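Local atomic coordinates of transcriptional regulator, LacI family (Lactobacillus brevis, PDB entry 3JY6), a protein that probably binds regulatory DNA as a LacI-family transcription factor and so controls transcription. Residues E195-L200 with V211-F216; R191-F196 with D220-M225; V127-E132 with Q170-L175. All coordinates share one frame; numbering follows the deposited sequence.

Contact 1: E195-L200 with V211-F216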
ATOM      1  N   GLU A 195       6.234  -3.863  11.049  1.00 23.86           N
ATOM      2  CA  GLU A 195       5.743  -3.413  12.338  1.00 25.72           C
ATOM      3  C   GLU A 195       6.695  -3.601  13.517  1.00 25.89           C
ATOM      4  O   GLU A 195       6.818  -2.705  14.357  1.00 25.82           O
ATOM      5  CB  GLU A 195       4.410  -4.104  12.660  1.00 27.58           C
ATOM      6  CG  GLU A 195       3.681  -3.501  13.855  1.00 29.82           C
ATOM      7  CD  GLU A 195       2.385  -4.209  14.176  1.00 31.04           C
ATOM      8  OE1 GLU A 195       1.723  -4.705  13.238  1.00 32.17           O
ATOM      9  OE2 GLU A 195       2.020  -4.257  15.369  1.00 32.85           O
ATOM     10  N   PHE A 196       7.386  -4.739  13.566  1.00 25.43           N
ATOM     11  CA  PHE A 196       8.259  -5.046  14.700  1.00 25.14           C
ATOM     12  C   PHE A 196       9.774  -4.949  14.574  1.00 25.69           C
ATOM     13  O   PHE A 196      10.457  -4.909  15.594  1.00 27.65           O
ATOM     14  CB  PHE A 196       7.900  -6.439  15.233  1.00 24.28           C
ATOM     15  CG  PHE A 196       6.468  -6.561  15.687  1.00 25.69           C
ATOM     16  CD1 PHE A 196       6.073  -6.070  16.929  1.00 25.64           C
ATOM     17  CD2 PHE A 196       5.506  -7.139  14.861  1.00 23.80           C
ATOM     18  CE1 PHE A 196       4.738  -6.151  17.347  1.00 26.25           C
ATOM     19  CE2 PHE A 196       4.162  -7.225  15.270  1.00 26.65           C
ATOM     20  CZ  PHE A 196       3.780  -6.728  16.516  1.00 25.20           C
ATOM     21  N   PHE A 197      10.311  -4.906  13.359  1.00 25.12           N
ATOM     22  CA  PHE A 197      11.767  -4.848  13.195  1.00 24.55           C
ATOM     23  C   PHE A 197      12.444  -3.474  13.316  1.00 23.65           C
ATOM     24  O   PHE A 197      13.578  -3.382  13.803  1.00 23.00           O
ATOM     25  CB  PHE A 197      12.176  -5.497  11.860  1.00 24.39           C
ATOM     26  CG  PHE A 197      12.028  -7.005  11.824  1.00 24.89           C
ATOM     27  CD1 PHE A 197      11.384  -7.702  12.855  1.00 26.58           C
ATOM     28  CD2 PHE A 197      12.522  -7.730  10.743  1.00 25.12           C
ATOM     29  CE1 PHE A 197      11.238  -9.100  12.804  1.00 24.95           C
ATOM     30  CE2 PHE A 197      12.384  -9.121  10.679  1.00 25.42           C
ATOM     31  CZ  PHE A 197      11.738  -9.810  11.715  1.00 25.49           C
ATOM     32  N   PRO A 198      11.782  -2.394  12.857  1.00 25.07           N
ATOM     33  CA  PRO A 198      12.409  -1.068  12.959  1.00 23.74           C
ATOM     34  C   PRO A 198      12.907  -0.652  14.348  1.00 25.31           C
ATOM     35  O   PRO A 198      14.011  -0.124  14.474  1.00 23.30           O
ATOM     36  CB  PRO A 198      11.329  -0.138  12.419  1.00 22.92           C
ATOM     37  CG  PRO A 198      10.746  -0.954  11.316  1.00 22.74           C
ATOM     38  CD  PRO A 198      10.597  -2.335  11.973  1.00 24.02           C
ATOM     39  N   ASN A 199      12.105  -0.875  15.388  1.00 27.20           N
ATOM     40  CA  ASN A 199      12.534  -0.496  16.733  1.00 30.12           C
ATOM     41  C   ASN A 199      13.652  -1.400  17.246  1.00 29.64           C
ATOM     42  O   ASN A 199      14.448  -0.993  18.088  1.00 30.20           O
ATOM     43  CB  ASN A 199      11.354  -0.509  17.707  1.00 33.37           C
ATOM     44  CG  ASN A 199      10.525   0.762  17.634  1.00 36.36           C
ATOM     45  OD1 ASN A 199      10.191   1.351  18.658  1.00 35.26           O
ATOM     46  ND2 ASN A 199      10.189   1.187  16.420  1.00 38.46           N
ATOM     47  N   LEU A 200      13.714  -2.631  16.748  1.00 29.15           N
ATOM     48  CA  LEU A 200      14.777  -3.536  17.161  1.00 28.83           C
ATOM     49  C   LEU A 200      16.091  -3.134  16.468  1.00 27.70           C
ATOM     50  O   LEU A 200      17.179  -3.520  16.899  1.00 27.92           O
ATOM     51  CB  LEU A 200      14.398  -4.986  16.839  1.00 30.31           C
ATOM     52  CG  LEU A 200      13.656  -5.731  17.958  1.00 33.31           C
ATOM     53  CD1 LEU A 200      12.449  -4.922  18.438  1.00 35.04           C
ATOM     54  CD2 LEU A 200      13.232  -7.105  17.459  1.00 33.84           C
ATOM     55  N   VAL A 211      22.725 -10.842  16.125  1.00 21.83           N
ATOM     56  CA  VAL A 211      21.318 -10.891  15.745  1.00 20.07           C
ATOM     57  C   VAL A 211      21.075 -10.134  14.444  1.00 19.32           C
ATOM     58  O   VAL A 211      21.401  -8.953  14.334  1.00 18.37           O
ATOM     59  CB  VAL A 211      20.423 -10.247  16.812  1.00 21.44           C
ATOM     60  CG1 VAL A 211      18.962 -10.318  16.371  1.00 19.61           C
ATOM     61  CG2 VAL A 211      20.627 -10.927  18.142  1.00 20.36           C
ATOM     62  N   THR A 212      20.505 -10.810  13.454  1.00 18.74           N
ATOM     63  CA  THR A 212      20.197 -10.157  12.186  1.00 18.85           C
ATOM     64  C   THR A 212      18.708 -10.398  11.890  1.00 18.87           C
ATOM     65  O   THR A 212      17.994 -10.952  12.719  1.00 18.57           O
ATOM     66  CB  THR A 212      21.091 -10.698  11.027  1.00 17.06           C
ATOM     67  OG1 THR A 212      20.949  -9.845   9.888  1.00 17.01           O
ATOM     68  CG2 THR A 212      20.688 -12.108  10.635  1.00 18.97           C
ATOM     69  N   ALA A 213      18.225  -9.979  10.730  1.00 17.95           N
ATOM     70  CA  ALA A 213      16.813 -10.194  10.426  1.00 17.57           C
ATOM     71  C   ALA A 213      16.548 -10.212   8.942  1.00 18.78           C
ATOM     72  O   ALA A 213      17.225  -9.540   8.175  1.00 19.83           O
ATOM     73  CB  ALA A 213      15.958  -9.119  11.081  1.00 19.02           C
ATOM     74  N   THR A 214      15.533 -10.972   8.549  1.00 18.42           N
ATOM     75  CA  THR A 214      15.161 -11.099   7.159  1.00 18.01           C
ATOM     76  C   THR A 214      13.674 -11.421   7.112  1.00 17.45           C
ATOM     77  O   THR A 214      12.993 -11.423   8.138  1.00 13.22           O
ATOM     78  CB  THR A 214      15.930 -12.256   6.517  1.00 20.21           C
ATOM     79  OG1 THR A 214      15.644 -12.319   5.110  1.00 19.17           O
ATOM     80  CG2 THR A 214      15.533 -13.569   7.191  1.00 21.41           C
ATOM     81  N   GLY A 215      13.190 -11.723   5.916  1.00 16.53           N
ATOM     82  CA  GLY A 215      11.794 -12.066   5.752  1.00 16.97           C
ATOM     83  C   GLY A 215      11.333 -11.852   4.325  1.00 17.78           C
ATOM     84  O   GLY A 215      12.113 -11.429   3.462  1.00 14.79           O
ATOM     85  N   PHE A 216      10.062 -12.162   4.080  1.00 17.60           N
ATOM     86  CA  PHE A 216       9.457 -11.968   2.768  1.00 18.70           C
ATOM     87  C   PHE A 216       8.906 -10.551   2.803  1.00 19.18           C
ATOM     88  O   PHE A 216       7.990 -10.256   3.576  1.00 19.29           O
ATOM     89  CB  PHE A 216       8.335 -12.981   2.553  1.00 18.22           C
ATOM     90  CG  PHE A 216       8.823 -14.389   2.364  1.00 19.20           C
ATOM     91  CD1 PHE A 216       8.841 -14.966   1.098  1.00 18.02           C
ATOM     92  CD2 PHE A 216       9.274 -15.137   3.454  1.00 17.91           C
ATOM     93  CE1 PHE A 216       9.303 -16.271   0.913  1.00 18.54           C
ATOM     94  CE2 PHE A 216       9.735 -16.434   3.278  1.00 17.32           C
ATOM     95  CZ  PHE A 216       9.750 -17.006   2.005  1.00 16.89           C
TER

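Contact 2: R191-F196 with D220-M225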
ATOM      1  N   ARG A 191       4.076  -7.406   6.684  1.00 21.40           N
ATOM      2  CA  ARG A 191       3.572  -6.553   7.762  1.00 22.01           C
ATOM      3  C   ARG A 191       4.297  -6.712   9.089  1.00 20.58           C
ATOM      4  O   ARG A 191       4.563  -5.729   9.776  1.00 21.44           O
ATOM      5  CB  ARG A 191       2.073  -6.788   7.972  1.00 23.52           C
ATOM      6  CG  ARG A 191       1.702  -8.229   8.259  1.00 26.12           C
ATOM      7  CD  ARG A 191       0.184  -8.371   8.351  1.00 27.22           C
ATOM      8  NE  ARG A 191      -0.351  -7.584   9.458  1.00 30.48           N
ATOM      9  CZ  ARG A 191      -1.643  -7.495   9.761  1.00 30.63           C
ATOM     10  NH1 ARG A 191      -2.542  -8.149   9.032  1.00 29.74           N
ATOM     11  NH2 ARG A 191      -2.037  -6.751  10.787  1.00 30.86           N
ATOM     12  N   TRP A 192       4.608  -7.949   9.453  1.00 20.24           N
ATOM     13  CA  TRP A 192       5.301  -8.216  10.706  1.00 20.47           C
ATOM     14  C   TRP A 192       6.712  -7.640  10.687  1.00 20.47           C
ATOM     15  O   TRP A 192       7.186  -7.116  11.694  1.00 19.92           O
ATOM     16  CB  TRP A 192       5.330  -9.721  10.960  1.00 23.13           C
ATOM     17  CG  TRP A 192       3.945 -10.331  11.066  1.00 24.37           C
ATOM     18  CD1 TRP A 192       3.543 -11.540  10.579  1.00 26.45           C
ATOM     19  CD2 TRP A 192       2.789  -9.745  11.679  1.00 24.66           C
ATOM     20  NE1 TRP A 192       2.202 -11.744  10.845  1.00 25.29           N
ATOM     21  CE2 TRP A 192       1.719 -10.659  11.524  1.00 26.25           C
ATOM     22  CE3 TRP A 192       2.551  -8.537  12.356  1.00 27.78           C
ATOM     23  CZ2 TRP A 192       0.425 -10.397  12.005  1.00 27.12           C
ATOM     24  CZ3 TRP A 192       1.260  -8.276  12.836  1.00 28.43           C
ATOM     25  CH2 TRP A 192       0.218  -9.209  12.659  1.00 26.47           C
ATOM     26  N   LEU A 193       7.378  -7.719   9.537  1.00 19.47           N
ATOM     27  CA  LEU A 193       8.726  -7.181   9.424  1.00 20.32           C
ATOM     28  C   LEU A 193       8.648  -5.661   9.557  1.00 21.26           C
ATOM     29  O   LEU A 193       9.469  -5.042  10.236  1.00 22.60           O
ATOM     30  CB  LEU A 193       9.344  -7.595   8.074  1.00 22.10           C
ATOM     31  CG  LEU A 193      10.836  -7.357   7.819  1.00 24.67           C
ATOM     32  CD1 LEU A 193      11.348  -8.377   6.820  1.00 23.77           C
ATOM     33  CD2 LEU A 193      11.063  -5.936   7.306  1.00 26.79           C
ATOM     34  N   LEU A 194       7.626  -5.068   8.944  1.00 21.54           N
ATOM     35  CA  LEU A 194       7.453  -3.618   8.965  1.00 23.83           C
ATOM     36  C   LEU A 194       7.016  -3.083  10.316  1.00 22.77           C
ATOM     37  O   LEU A 194       7.389  -1.986  10.692  1.00 23.83           O
ATOM     38  CB  LEU A 194       6.422  -3.177   7.910  1.00 27.19           C
ATOM     39  CG  LEU A 194       6.664  -3.536   6.443  1.00 29.21           C
ATOM     40  CD1 LEU A 194       5.436  -3.188   5.627  1.00 29.77           C
ATOM     41  CD2 LEU A 194       7.882  -2.796   5.918  1.00 31.07           C
ATOM     42  N   GLU A 195       6.234  -3.863  11.049  1.00 23.86           N
ATOM     43  CA  GLU A 195       5.743  -3.413  12.338  1.00 25.72           C
ATOM     44  C   GLU A 195       6.695  -3.601  13.517  1.00 25.89           C
ATOM     45  O   GLU A 195       6.818  -2.705  14.357  1.00 25.82           O
ATOM     46  CB  GLU A 195       4.410  -4.104  12.660  1.00 27.58           C
ATOM     47  CG  GLU A 195       3.681  -3.501  13.855  1.00 29.82           C
ATOM     48  CD  GLU A 195       2.385  -4.209  14.176  1.00 31.04           C
ATOM     49  OE1 GLU A 195       1.723  -4.705  13.238  1.00 32.17           O
ATOM     50  OE2 GLU A 195       2.020  -4.257  15.369  1.00 32.85           O
ATOM     51  N   PHE A 196       7.386  -4.739  13.566  1.00 25.43           N
ATOM     52  CA  PHE A 196       8.259  -5.046  14.700  1.00 25.14           C
ATOM     53  C   PHE A 196       9.774  -4.949  14.574  1.00 25.69           C
ATOM     54  O   PHE A 196      10.457  -4.909  15.594  1.00 27.65           O
ATOM     55  CB  PHE A 196       7.900  -6.439  15.233  1.00 24.28           C
ATOM     56  CG  PHE A 196       6.468  -6.561  15.687  1.00 25.69           C
ATOM     57  CD1 PHE A 196       6.073  -6.070  16.929  1.00 25.64           C
ATOM     58  CD2 PHE A 196       5.506  -7.139  14.861  1.00 23.80           C
ATOM     59  CE1 PHE A 196       4.738  -6.151  17.347  1.00 26.25           C
ATOM     60  CE2 PHE A 196       4.162  -7.225  15.270  1.00 26.65           C
ATOM     61  CZ  PHE A 196       3.780  -6.728  16.516  1.00 25.20           C
ATOM     62  N   ASP A 220      10.407  -1.101  -0.738  1.00 40.74           N
ATOM     63  CA  ASP A 220      11.758  -0.556  -0.798  1.00 42.38           C
ATOM     64  C   ASP A 220      12.223   0.150   0.460  1.00 43.19           C
ATOM     65  O   ASP A 220      13.328  -0.076   0.936  1.00 43.69           O
ATOM     66  CB  ASP A 220      11.883   0.468  -1.924  1.00 45.06           C
ATOM     67  CG  ASP A 220      11.202   0.041  -3.197  1.00 46.93           C
ATOM     68  OD1 ASP A 220      11.649  -0.947  -3.812  1.00 47.66           O
ATOM     69  OD2 ASP A 220      10.216   0.702  -3.591  1.00 48.64           O
ATOM     70  N   PHE A 221      11.401   1.037   1.002  1.00 43.19           N
ATOM     71  CA  PHE A 221      11.899   1.768   2.163  1.00 41.85           C
ATOM     72  C   PHE A 221      12.493   0.966   3.321  1.00 41.31           C
ATOM     73  O   PHE A 221      13.313   1.490   4.073  1.00 42.14           O
ATOM     74  CB  PHE A 221      10.854   2.768   2.662  1.00 42.43           C
ATOM     75  CG  PHE A 221       9.529   2.166   2.942  1.00 41.42           C
ATOM     76  CD1 PHE A 221       9.279   1.595   4.188  1.00 41.33           C
ATOM     77  CD2 PHE A 221       8.521   2.208   1.983  1.00 40.07           C
ATOM     78  CE1 PHE A 221       8.039   1.040   4.500  1.00 42.53           C
ATOM     79  CE2 PHE A 221       7.264   1.659   2.260  1.00 39.41           C
ATOM     80  CZ  PHE A 221       7.015   1.075   3.540  1.00 40.46           C
ATOM     81  N   ILE A 222      12.132  -0.296   3.492  1.00 40.67           N
ATOM     82  CA  ILE A 222      12.773  -1.027   4.599  1.00 40.41           C
ATOM     83  C   ILE A 222      14.132  -1.414   4.106  1.00 40.33           C
ATOM     84  O   ILE A 222      15.045  -1.647   4.896  1.00 40.05           O
ATOM     85  CB  ILE A 222      12.220  -2.378   4.849  1.00 41.76           C
ATOM     86  CG1 ILE A 222      10.849  -2.472   4.200  1.00 39.42           C
ATOM     87  CG2 ILE A 222      12.361  -2.694   6.322  1.00 41.94           C
ATOM     88  CD1 ILE A 222      10.614  -3.874   3.694  1.00 36.39           C
ATOM     89  N   ARG A 223      14.247  -1.577   2.793  1.00 40.95           N
ATOM     90  CA  ARG A 223      15.518  -1.996   2.209  1.00 42.59           C
ATOM     91  C   ARG A 223      16.592  -1.129   2.823  1.00 43.07           C
ATOM     92  O   ARG A 223      17.609  -1.623   3.349  1.00 44.12           O
ATOM     93  CB  ARG A 223      15.483  -1.829   0.672  1.00 40.76           C
ATOM     94  N   ARG A 224      16.342   0.161   2.740  1.00 43.40           N
ATOM     95  CA  ARG A 224      17.156   1.201   3.298  1.00 42.62           C
ATOM     96  C   ARG A 224      16.990   1.321   4.767  1.00 43.62           C
ATOM     97  O   ARG A 224      16.444   2.297   5.211  1.00 43.25           O
ATOM     98  CB  ARG A 224      16.666   2.512   2.762  1.00 43.04           C
ATOM     99  CG  ARG A 224      15.932   2.326   1.501  1.00 42.60           C
ATOM    100  CD  ARG A 224      15.461   3.559   0.876  1.00 40.74           C
ATOM    101  NE  ARG A 224      15.170   3.290  -0.512  1.00 41.49           N
ATOM    102  CZ  ARG A 224      16.084   3.220  -1.468  1.00 41.98           C
ATOM    103  NH1 ARG A 224      17.353   3.422  -1.176  1.00 43.28           N
ATOM    104  NH2 ARG A 224      15.732   2.952  -2.694  1.00 41.41           N
ATOM    105  N   MET A 225      17.478   0.383   5.556  1.00 20.00           N
ATOM    106  CA  MET A 225      17.522   0.645   6.996  1.00 20.00           C
ATOM    107  C   MET A 225      18.933   0.562   7.565  1.00 20.00           C
ATOM    108  O   MET A 225      19.511   1.586   7.911  1.00 20.00           O
ATOM    109  CB  MET A 225      16.485  -0.143   7.824  1.00 20.00           C
ATOM    110  CG  MET A 225      15.057   0.439   7.715  1.00 20.00           C
ATOM    111  SD  MET A 225      14.150   0.721   9.232  1.00 20.00           S
ATOM    112  CE  MET A 225      14.813   2.200   9.735  1.00 20.00           C
TER

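Contact 3: V127-E132 with Q170-L175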
ATOM      1  N   VAL A 127      14.302 -17.331  14.681  1.00 20.10           N
ATOM      2  CA  VAL A 127      13.100 -16.912  15.380  1.00 19.97           C
ATOM      3  C   VAL A 127      12.100 -16.553  14.298  1.00 20.31           C
ATOM      4  O   VAL A 127      12.214 -15.518  13.644  1.00 20.23           O
ATOM      5  CB  VAL A 127      13.375 -15.685  16.281  1.00 20.78           C
ATOM      6  CG1 VAL A 127      12.071 -15.187  16.903  1.00 22.64           C
ATOM      7  CG2 VAL A 127      14.357 -16.061  17.384  1.00 20.96           C
ATOM      8  N   VAL A 128      11.127 -17.432  14.102  1.00 20.47           N
ATOM      9  CA  VAL A 128      10.105 -17.238  13.086  1.00 20.62           C
ATOM     10  C   VAL A 128       8.942 -16.389  13.596  1.00 22.58           C
ATOM     11  O   VAL A 128       8.328 -16.711  14.612  1.00 23.05           O
ATOM     12  CB  VAL A 128       9.543 -18.594  12.623  1.00 19.43           C
ATOM     13  CG1 VAL A 128       8.557 -18.385  11.492  1.00 20.78           C
ATOM     14  CG2 VAL A 128      10.673 -19.522  12.201  1.00 19.47           C
ATOM     15  N   LEU A 129       8.650 -15.299  12.895  1.00 22.34           N
ATOM     16  CA  LEU A 129       7.534 -14.425  13.257  1.00 23.21           C
ATOM     17  C   LEU A 129       6.512 -14.608  12.140  1.00 24.91           C
ATOM     18  O   LEU A 129       6.826 -14.369  10.966  1.00 24.99           O
ATOM     19  CB  LEU A 129       7.989 -12.970  13.335  1.00 19.93           C
ATOM     20  CG  LEU A 129       6.935 -11.913  13.679  1.00 22.92           C
ATOM     21  CD1 LEU A 129       6.275 -12.223  15.032  1.00 21.81           C
ATOM     22  CD2 LEU A 129       7.603 -10.541  13.694  1.00 19.94           C
ATOM     23  N   THR A 130       5.290 -15.011  12.489  1.00 24.77           N
ATOM     24  CA  THR A 130       4.292 -15.275  11.454  1.00 25.41           C
ATOM     25  C   THR A 130       2.823 -15.147  11.876  1.00 27.72           C
ATOM     26  O   THR A 130       2.494 -15.072  13.066  1.00 28.11           O
ATOM     27  CB  THR A 130       4.481 -16.718  10.926  1.00 23.03           C
ATOM     28  OG1 THR A 130       3.581 -16.978   9.849  1.00 24.90           O
ATOM     29  CG2 THR A 130       4.189 -17.718  12.036  1.00 23.06           C
ATOM     30  N   SER A 131       1.941 -15.115  10.882  1.00 27.76           N
ATOM     31  CA  SER A 131       0.514 -15.099  11.163  1.00 29.21           C
ATOM     32  C   SER A 131       0.268 -16.591  11.386  1.00 30.22           C
ATOM     33  O   SER A 131       1.065 -17.411  10.939  1.00 29.10           O
ATOM     34  CB  SER A 131      -0.291 -14.604   9.962  1.00 27.59           C
ATOM     35  OG  SER A 131      -0.018 -13.238   9.700  1.00 28.75           O
ATOM     36  N   GLU A 132      -0.815 -16.947  12.069  1.00 32.06           N
ATOM     37  CA  GLU A 132      -1.104 -18.349  12.355  1.00 34.90           C
ATOM     38  C   GLU A 132      -0.848 -19.328  11.208  1.00 35.75           C
ATOM     39  O   GLU A 132      -1.397 -19.181  10.113  1.00 35.44           O
ATOM     40  CB  GLU A 132      -2.542 -18.476  12.864  1.00 37.41           C
ATOM     41  CG  GLU A 132      -2.738 -17.780  14.208  1.00 41.77           C
ATOM     42  CD  GLU A 132      -4.163 -17.864  14.717  1.00 45.16           C
ATOM     43  OE1 GLU A 132      -4.677 -18.998  14.869  1.00 46.48           O
ATOM     44  OE2 GLU A 132      -4.765 -16.798  14.968  1.00 44.66           O
ATOM     45  N   GLN A 170       7.284  -7.794  23.090  1.00 32.63           N
ATOM     46  CA  GLN A 170       7.947  -8.380  24.251  1.00 32.99           C
ATOM     47  C   GLN A 170       8.321  -9.846  24.067  1.00 32.26           C
ATOM     48  O   GLN A 170       9.386 -10.282  24.508  1.00 32.67           O
ATOM     49  CB  GLN A 170       7.074  -8.204  25.502  1.00 33.33           C
ATOM     50  CG  GLN A 170       6.974  -6.761  25.965  1.00 35.84           C
ATOM     51  CD  GLN A 170       8.293  -6.218  26.506  1.00 37.42           C
ATOM     52  OE1 GLN A 170       8.432  -5.012  26.740  1.00 38.95           O
ATOM     53  NE2 GLN A 170       9.261  -7.109  26.721  1.00 36.02           N
ATOM     54  N   ARG A 171       7.459 -10.612  23.413  1.00 31.57           N
ATOM     55  CA  ARG A 171       7.753 -12.021  23.188  1.00 31.38           C
ATOM     56  C   ARG A 171       8.903 -12.210  22.187  1.00 31.05           C
ATOM     57  O   ARG A 171       9.799 -13.031  22.395  1.00 32.35           O
ATOM     58  CB  ARG A 171       6.500 -12.737  22.690  1.00 32.73           C
ATOM     59  CG  ARG A 171       6.723 -14.185  22.260  1.00 36.22           C
ATOM     60  CD  ARG A 171       7.220 -15.080  23.398  1.00 38.44           C
ATOM     61  NE  ARG A 171       7.273 -16.482  22.974  1.00 40.28           N
ATOM     62  CZ  ARG A 171       7.586 -17.498  23.770  1.00 42.32           C
ATOM     63  NH1 ARG A 171       7.881 -17.276  25.046  1.00 43.28           N
ATOM     64  NH2 ARG A 171       7.594 -18.737  23.290  1.00 42.83           N
ATOM     65  N   LEU A 172       8.876 -11.448  21.099  1.00 30.43           N
ATOM     66  CA  LEU A 172       9.913 -11.540  20.077  1.00 29.36           C
ATOM     67  C   LEU A 172      11.273 -11.268  20.708  1.00 28.49           C
ATOM     68  O   LEU A 172      12.246 -11.972  20.447  1.00 27.33           O
ATOM     69  CB  LEU A 172       9.648 -10.519  18.962  1.00 28.16           C
ATOM     70  CG  LEU A 172      10.661 -10.455  17.807  1.00 27.18           C
ATOM     71  CD1 LEU A 172      10.592 -11.733  16.995  1.00 24.80           C
ATOM     72  CD2 LEU A 172      10.355  -9.250  16.928  1.00 26.32           C
ATOM     73  N   THR A 173      11.318 -10.236  21.541  1.00 28.53           N
ATOM     74  CA  THR A 173      12.527  -9.846  22.243  1.00 29.03           C
ATOM     75  C   THR A 173      12.952 -10.943  23.210  1.00 30.88           C
ATOM     76  O   THR A 173      14.136 -11.104  23.499  1.00 32.51           O
ATOM     77  CB  THR A 173      12.287  -8.545  23.012  1.00 29.51           C
ATOM     78  OG1 THR A 173      12.211  -7.457  22.081  1.00 30.75           O
ATOM     79  CG2 THR A 173      13.393  -8.298  24.021  1.00 30.92           C
ATOM     80  N   GLN A 174      11.984 -11.709  23.697  1.00 31.75           N
ATOM     81  CA  GLN A 174      12.269 -12.791  24.632  1.00 32.51           C
ATOM     82  C   GLN A 174      12.907 -13.967  23.895  1.00 31.31           C
ATOM     83  O   GLN A 174      13.927 -14.517  24.330  1.00 31.10           O
ATOM     84  CB  GLN A 174      10.973 -13.230  25.324  1.00 34.43           C
ATOM     85  CG  GLN A 174      11.152 -14.282  26.393  1.00 38.09           C
ATOM     86  CD  GLN A 174       9.829 -14.708  26.987  1.00 41.33           C
ATOM     87  OE1 GLN A 174       9.074 -13.884  27.510  1.00 43.72           O
ATOM     88  NE2 GLN A 174       9.533 -16.002  26.901  1.00 43.50           N
ATOM     89  N   LEU A 175      12.314 -14.337  22.762  1.00 29.66           N
ATOM     90  CA  LEU A 175      12.806 -15.452  21.959  1.00 27.12           C
ATOM     91  C   LEU A 175      14.173 -15.174  21.327  1.00 26.48           C
ATOM     92  O   LEU A 175      15.026 -16.059  21.249  1.00 24.60           O
ATOM     93  CB  LEU A 175      11.796 -15.787  20.861  1.00 27.50           C
ATOM     94  CG  LEU A 175      10.462 -16.443  21.234  1.00 27.34           C
ATOM     95  CD1 LEU A 175       9.529 -16.423  20.038  1.00 26.82           C
ATOM     96  CD2 LEU A 175      10.706 -17.867  21.691  1.00 28.13           C
TER

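Contact 1: E195-L200 with V211-F216
Phe197 sends its aromatic ring from the junction of helices 190-196 and 198-202 onto strand 211-215, where it meets the methyl of Ala213 and the carbonyl oxygen of Thr214. The CD2-CE2 rim of the ring does the touching. Ala213 CB lies 3.6 Å from Phe197 CE2 and 3.7 Å from Phe197 CD2, so the methyl sits against the bond between these two carbons, oblique to the ring. Thr214 O comes in near the ring plane at the edge, 3.5 Å from Phe197 CE2, and here the polarised C-H rim of the ring meets backbone oxygen. The first torsion puts CG anti to the carbonyl carbon and beside the backbone N (chi1 -71°), which aims the ring at the strand. Helices 190-196 and 198-202 form the helical part of a beta-alpha-beta crossover of the periplasmic-binding-protein fold, between the parallel strands 183-187 and 211-215, the latter an outermost strand of its sheet within the chain. Alternation along this strand turns the CB of Ala213 toward Phe197 and that of Thr214 away, the hydroxyl of Thr214 bonding Thr230 O behind the strand. The ring of Phe197 also touches Ala185 on the adjoining strand 183-187.

Contact 2: R191-F196 with D220-M225
Leu193 and Leu194, consecutive residues of helix 190-196, both press their CD2 methyls against Ile222 of the loop that follows strand 211-215. The tight part is Leu194 on Ile222: Leu194 CD2 is 3.4 Å from Ile222 CG1, closer than carbons usually pack, and 3.7 Å from Ile222 CD1, with the two side chains crossing at about a right angle. Leu193 takes the other branch, its CD2 lying 3.6 Å from Ile222 CG2. Ile222 is thus gripped at both branches, and its first torsion (chi1 -18°) falls away from any staggered position, which suggests strain or an uncertain fit at this point. Helix 190-196 is the first helical part of the crossover between the parallel strands 183-187 and 211-215. Another flank of this helix carries Trp192, whose NE1 bonds Ser131 OG, and Phe196, which packs on Val168 and Leu172 of helix 165-177. In the loop, residues 220-223 coil like a helix but lack its regular hydrogen bonding, and an inverse gamma turn centred on Arg224 follows. Packing slackens at Phe221, whose CE1 is 4.1 Å from Leu194 CD2, the methyl standing oblique to the ring. Phe221 also packs on Leu194 of the second subunit, and Arg224 on His165 of that subunit, which places this looser border at the dimer contact. Farther out Asp220 is exposed, the side chain of Arg223 is not modelled beyond CB, and the chain is unmodelled directly after Met225.

Contact 3: V127-E132 with Q170-L175
Leu172 of helix 165-177 reaches with its two methyls for two residues of strand 125-131, Val127 and Leu129. Its CB and CG serve only as the stem; chi1 of 179° sets CG anti to the backbone N and carries the fork over to the strand. At the fork, Leu172 CD1 meets Val127 CG1 at 3.8 Å, the side chains crossing obliquely. The other methyl, Leu172 CD2, turns along the strand and approaches Leu129 CD2 more loosely, at 4.4 Å. Val127 in turn divides its branches over one turn of the helix: CG1 fits between Leu172 and Leu175, 4.0 Å from Leu175 CB, whereas CG2 rests against the backbone, 3.9 Å from Leu175 O. Replacing Val127 with an alanine removes both methyls and would probably leave Leu172 CD1 without its strand neighbour and a gap beside Leu175 CB. No hydrogen bond links the two segments, so the evidence for the contact is apolar packing together with the pairing of nearest CA atoms, Val127 with Leu175 and Leu129 with Leu172. That reversed order agrees with the axes, which run nearly antiparallel at 161° and approach to 9.5 Å. The strand lies inside a parallel sheet, hydrogen-bonded by its backbone to strand 152-158 on one side and strand 183-187 on the other; helix 165-177 covers one face, Val128 points away from it and touches Ile146 of helix 137-147, and helix 190-196 packs beside both elements of the contact, Trp192 on Leu129 of the strand and Phe196 on Leu172 of the helix.

Overall arrangement
All three contacts belong to one lobe built on a parallel sheet. Contacts 1 and 2 have centres about 7 Å apart and share Glu195 and Phe196 of helix 190-196; Leu193 CD1 of contact 2 lies 3.7 Å from Thr214 O of contact 1. Contact 3, centred about 11 Å from contact 1, joins it where Leu200 CD2 meets Leu172 CD2 at 3.6 Å. Between contacts 2 and 3, with centres about 16 Å apart, the interior flank of the helix makes the link: Trp192 NE1 is 2.9 Å from Ser131 OG, a probable hydrogen bond. Contacts 1 and 2 touch the second subunit; contact 3 does not.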